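Local coordinates for glycosyl hydrolases family 2, sugar binding domain protein (Bacteroides uniformis str. 3978 T3 ii, PDB 6D1P), which probably hydrolyses O-glycosidic bonds as a gut bacterial beta-glucuronidase of glycosyl hydrolase family 2, at residues 174-184 with 388-399. Residues are numbered along the deposited sequence; the frame is centred on the assembly and turned at random.
Sequences TEMIPSDMSDF and PWCRGGLGGESY. With K (potassium ion), chain K; NA (sodium ion), chain D.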
loop_
_atom_site.group_PDB
_atom_site.type_symbol
_atom_site.label_atom_id
_atom_site.label_comp_id
_atom_site.label_asym_id
_atom_site.label_seq_id
_atom_site.Cartn_x
_atom_site.Cartn_y
_atom_site.Cartn_z
ATOM N N THR A 174 -3.097 14.282 13.594
ATOM C CA THR A 174 -2.621 14.749 14.897
ATOM C C THR A 174 -3.726 15.331 15.762
ATOM O O THR A 174 -3.501 15.526 16.960
ATOM C CB THR A 174 -1.489 15.773 14.737
ATOM O OG1 THR A 174 -1.972 16.959 14.085
ATOM C CG2 THR A 174 -0.360 15.175 13.917
ATOM N N GLU A 175 -4.904 15.591 15.202
ATOM C CA GLU A 175 -6.043 16.100 15.953
ATOM C C GLU A 175 -6.968 14.986 16.427
ATOM O O GLU A 175 -8.103 15.257 16.840
ATOM C CB GLU A 175 -6.817 17.117 15.104
ATOM C CG GLU A 175 -6.034 18.394 14.815
ATOM C CD GLU A 175 -5.766 19.263 16.069
ATOM O OE1 GLU A 175 -6.504 19.161 17.086
ATOM O OE2 GLU A 175 -4.809 20.074 16.025
ATOM N N MET A 176 -6.501 13.745 16.357
ATOM C CA MET A 176 -7.225 12.571 16.818
ATOM C C MET A 176 -6.369 11.845 17.853
ATOM O O MET A 176 -5.161 11.674 17.652
ATOM C CB MET A 176 -7.550 11.653 15.629
ATOM C CG MET A 176 -8.455 10.483 15.947
ATOM S SD MET A 176 -8.712 9.445 14.497
ATOM C CE MET A 176 -7.104 8.684 14.301
ATOM N N ILE A 177 -6.975 11.433 18.959
ATOM C CA ILE A 177 -6.242 10.631 19.942
ATOM C C ILE A 177 -6.468 9.173 19.567
ATOM O O ILE A 177 -7.529 8.853 19.005
ATOM C CB ILE A 177 -6.686 10.925 21.390
ATOM C CG1 ILE A 177 -8.193 10.744 21.576
ATOM C CG2 ILE A 177 -6.287 12.333 21.834
ATOM C CD1 ILE A 177 -8.587 10.665 23.052
ATOM N N PRO A 178 -5.506 8.255 19.824
ATOM C CA PRO A 178 -4.191 8.516 20.421
ATOM C C PRO A 178 -3.193 9.076 19.439
ATOM O O PRO A 178 -3.409 9.048 18.239
ATOM C CB PRO A 178 -3.732 7.128 20.861
ATOM C CG PRO A 178 -4.281 6.239 19.769
ATOM C CD PRO A 178 -5.667 6.822 19.501
ATOM N N SER A 179 -2.062 9.516 19.959
ATOM C CA SER A 179 -1.022 10.101 19.139
ATOM C C SER A 179 -0.233 9.040 18.408
ATOM O O SER A 179 0.076 7.972 18.958
ATOM C CB SER A 179 -0.063 10.907 20.002
ATOM O OG SER A 179 1.173 11.043 19.344
ATOM N N ASP A 180 0.180 9.379 17.184
ATOM C CA ASP A 180 1.051 8.443 16.482
ATOM C C ASP A 180 2.439 8.351 17.106
ATOM O O ASP A 180 3.261 7.555 16.646
ATOM C CB ASP A 180 1.166 8.826 15.004
ATOM C CG ASP A 180 -0.014 8.316 14.176
ATOM O OD1 ASP A 180 -0.116 7.084 13.961
ATOM O OD2 ASP A 180 -0.842 9.149 13.760
ATOM N N MET A 181 2.745 9.152 18.117
ATOM C CA MET A 181 3.958 8.892 18.875
ATOM C C MET A 181 3.817 7.694 19.815
ATOM O O MET A 181 4.820 7.267 20.394
ATOM C CB MET A 181 4.351 10.149 19.643
ATOM C CG MET A 181 4.514 11.371 18.736
ATOM S SD MET A 181 5.100 12.836 19.599
ATOM C CE MET A 181 6.789 12.335 19.950
ATOM N N SER A 182 2.610 7.134 19.951
ATOM C CA SER A 182 2.372 5.997 20.831
ATOM C C SER A 182 3.174 4.781 20.394
ATOM O O SER A 182 3.439 4.575 19.203
ATOM C CB SER A 182 0.887 5.637 20.850
ATOM O OG SER A 182 0.124 6.655 21.475
ATOM N N ASP A 183 3.525 3.952 21.380
ATOM C CA ASP A 183 4.267 2.708 21.173
ATOM C C ASP A 183 3.345 1.519 20.853
ATOM O O ASP A 183 3.522 0.399 21.354
ATOM C CB ASP A 183 5.129 2.457 22.405
ATOM C CG ASP A 183 6.128 1.322 22.219
ATOM O OD1 ASP A 183 6.744 1.207 21.140
ATOM O OD2 ASP A 183 6.318 0.555 23.200
ATOM N N PHE A 184 2.337 1.742 20.015
ATOM C CA PHE A 184 1.489 0.678 19.485
ATOM C C PHE A 184 0.918 1.161 18.160
ATOM O O PHE A 184 0.989 2.352 17.834
ATOM C CB PHE A 184 0.384 0.285 20.485
ATOM C CG PHE A 184 -0.566 1.406 20.835
ATOM C CD1 PHE A 184 -0.265 2.306 21.860
ATOM C CD2 PHE A 184 -1.772 1.542 20.174
ATOM C CE1 PHE A 184 -1.149 3.339 22.209
ATOM C CE2 PHE A 184 -2.667 2.576 20.506
ATOM C CZ PHE A 184 -2.345 3.475 21.535
ATOM N N PRO A 388 -7.556 6.844 25.266
ATOM C CA PRO A 388 -6.284 6.898 24.538
ATOM C C PRO A 388 -5.715 8.305 24.390
ATOM O O PRO A 388 -5.164 8.644 23.332
ATOM C CB PRO A 388 -6.633 6.263 23.177
ATOM C CG PRO A 388 -8.092 6.387 23.034
ATOM C CD PRO A 388 -8.710 6.639 24.366
ATOM N N TRP A 389 -5.829 9.133 25.436
ATOM C CA TRP A 389 -5.049 10.372 25.505
ATOM C C TRP A 389 -3.620 9.971 25.872
ATOM O O TRP A 389 -3.205 9.964 27.034
ATOM C CB TRP A 389 -5.646 11.357 26.505
ATOM C CG TRP A 389 -5.029 12.715 26.385
ATOM C CD1 TRP A 389 -4.326 13.196 25.322
ATOM C CD2 TRP A 389 -5.041 13.762 27.362
ATOM N NE1 TRP A 389 -3.904 14.470 25.569
ATOM C CE2 TRP A 389 -4.331 14.846 26.815
ATOM C CE3 TRP A 389 -5.585 13.888 28.641
ATOM C CZ2 TRP A 389 -4.151 16.049 27.502
ATOM C CZ3 TRP A 389 -5.405 15.077 29.326
ATOM C CH2 TRP A 389 -4.691 16.146 28.754
ATOM N N CYS A 390 -2.856 9.615 24.848
ATOM C CA CYS A 390 -1.589 8.911 25.012
ATOM C C CYS A 390 -0.533 9.612 24.161
ATOM O O CYS A 390 -0.481 9.403 22.945
ATOM C CB CYS A 390 -1.759 7.443 24.630
ATOM S SG CYS A 390 -0.298 6.411 24.735
ATOM N N ARG A 391 0.288 10.447 24.815
ATOM C CA ARG A 391 1.416 11.175 24.233
ATOM C C ARG A 391 0.994 12.316 23.307
ATOM O O ARG A 391 -0.163 12.387 22.871
ATOM C CB ARG A 391 2.363 10.241 23.473
ATOM C CG ARG A 391 3.102 9.232 24.363
ATOM C CD ARG A 391 4.082 8.362 23.577
ATOM N NE ARG A 391 4.781 7.472 24.500
ATOM C CZ ARG A 391 5.710 6.585 24.150
ATOM N NH1 ARG A 391 6.066 6.446 22.869
ATOM N NH2 ARG A 391 6.289 5.834 25.093
ATOM N N GLY A 392 1.924 13.256 23.085
ATOM C CA GLY A 392 1.880 14.192 21.981
ATOM C C GLY A 392 1.552 15.623 22.351
ATOM O O GLY A 392 1.845 16.529 21.559
ATOM N N GLY A 393 0.950 15.854 23.515
ATOM C CA GLY A 393 0.533 17.182 23.901
ATOM C C GLY A 393 -0.973 17.285 24.001
ATOM O O GLY A 393 -1.613 16.491 24.693
ATOM N N LEU A 394 -1.556 18.239 23.282
ATOM C CA LEU A 394 -2.983 18.506 23.409
ATOM C C LEU A 394 -3.429 19.290 22.185
ATOM O O LEU A 394 -2.780 20.273 21.809
ATOM C CB LEU A 394 -3.281 19.282 24.697
ATOM C CG LEU A 394 -4.703 19.812 24.919
ATOM C CD1 LEU A 394 -5.695 18.680 25.180
ATOM C CD2 LEU A 394 -4.718 20.806 26.053
ATOM N N GLY A 395 -4.523 18.849 21.562
ATOM C CA GLY A 395 -5.001 19.436 20.330
ATOM C C GLY A 395 -6.142 20.413 20.547
ATOM O O GLY A 395 -6.419 20.863 21.660
ATOM N N GLY A 396 -6.830 20.721 19.440
ATOM C CA GLY A 396 -7.907 21.691 19.413
ATOM C C GLY A 396 -9.208 21.155 19.977
ATOM O O GLY A 396 -9.233 20.204 20.767
ATOM N N GLU A 397 -10.313 21.798 19.572
ATOM C CA GLU A 397 -11.606 21.486 20.180
ATOM C C GLU A 397 -12.073 20.097 19.795
ATOM O O GLU A 397 -12.746 19.415 20.577
ATOM C CB GLU A 397 -12.669 22.511 19.777
ATOM C CG GLU A 397 -12.770 23.684 20.724
ATOM C CD GLU A 397 -12.834 23.263 22.201
ATOM O OE1 GLU A 397 -13.756 22.512 22.593
ATOM O OE2 GLU A 397 -11.950 23.687 22.985
ATOM N N SER A 398 -11.766 19.689 18.577
ATOM C CA SER A 398 -12.224 18.397 18.099
ATOM C C SER A 398 -11.499 17.284 18.836
ATOM O O SER A 398 -12.108 16.285 19.247
ATOM C CB SER A 398 -11.988 18.323 16.588
ATOM O OG SER A 398 -12.741 17.271 16.051
ATOM N N TYR A 399 -10.191 17.467 19.008
ATOM C CA TYR A 399 -9.371 16.583 19.813
ATOM C C TYR A 399 -9.915 16.489 21.242
ATOM O O TYR A 399 -10.117 15.386 21.764
ATOM C CB TYR A 399 -7.939 17.116 19.739
ATOM C CG TYR A 399 -6.821 16.468 20.546
ATOM C CD1 TYR A 399 -5.704 15.941 19.898
ATOM C CD2 TYR A 399 -6.830 16.462 21.939
ATOM C CE1 TYR A 399 -4.658 15.409 20.596
ATOM C CE2 TYR A 399 -5.772 15.919 22.659
ATOM C CZ TYR A 399 -4.693 15.398 21.975
ATOM O OH TYR A 399 -3.621 14.859 22.638
HETATM K K K K . -3.395 10.614 16.188
HETATM NA NA NA D . 0.069 18.600 14.284
HETATM O O HOH W 1 -8.963 19.461 17.461
HETATM O O HOH W 2 -0.574 12.091 16.115
HETATM O O HOH W 3 -3.234 9.495 13.814
HETATM O O HOH W 4 -0.826 21.365 14.024
#
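R391 reaches along M181 of the loop 174-184, its chain extended from CG to NE. Its CB lies 4.3 Å from M181 CB and its CD packs 3.4 Å from M181 O; NE and CZ pass that oxygen at 4.1 and 3.9 Å, and NH1 donates to it at 2.9 Å. The acceptor sits near the guanidinium plane, and NH2 forms a salt bridge with E428, so a long side chain with several N-H donors suits the place. Replacement by alanine would probably leave M181 O without this donor and E428 without its positive mate. S179 and S182 shape a type I turn: S179 OG accepts from M181 N in an ST turn, while S182 OG and S182 N both donate to S179 O. The contact joins the sugar-binding domain to the TIM barrel, whose strand 382-386 runs through 388-399 into helix 397-414. Branched I177 suits the apolar middle: chi1 of 55° sets CG2 anti to the carbonyl carbon and over one face of the Y399 ring, 3.7 Å from the centroid, and G395 N covers the opposite face. A cis peptide precedes P178, whose carbonyl oxygen, with M176 O and D173 O, helps bind a potassium ion. At the helix start, E175 OE1 accepts from N-cap G396 N at 2.8 Å through its syn lone pair.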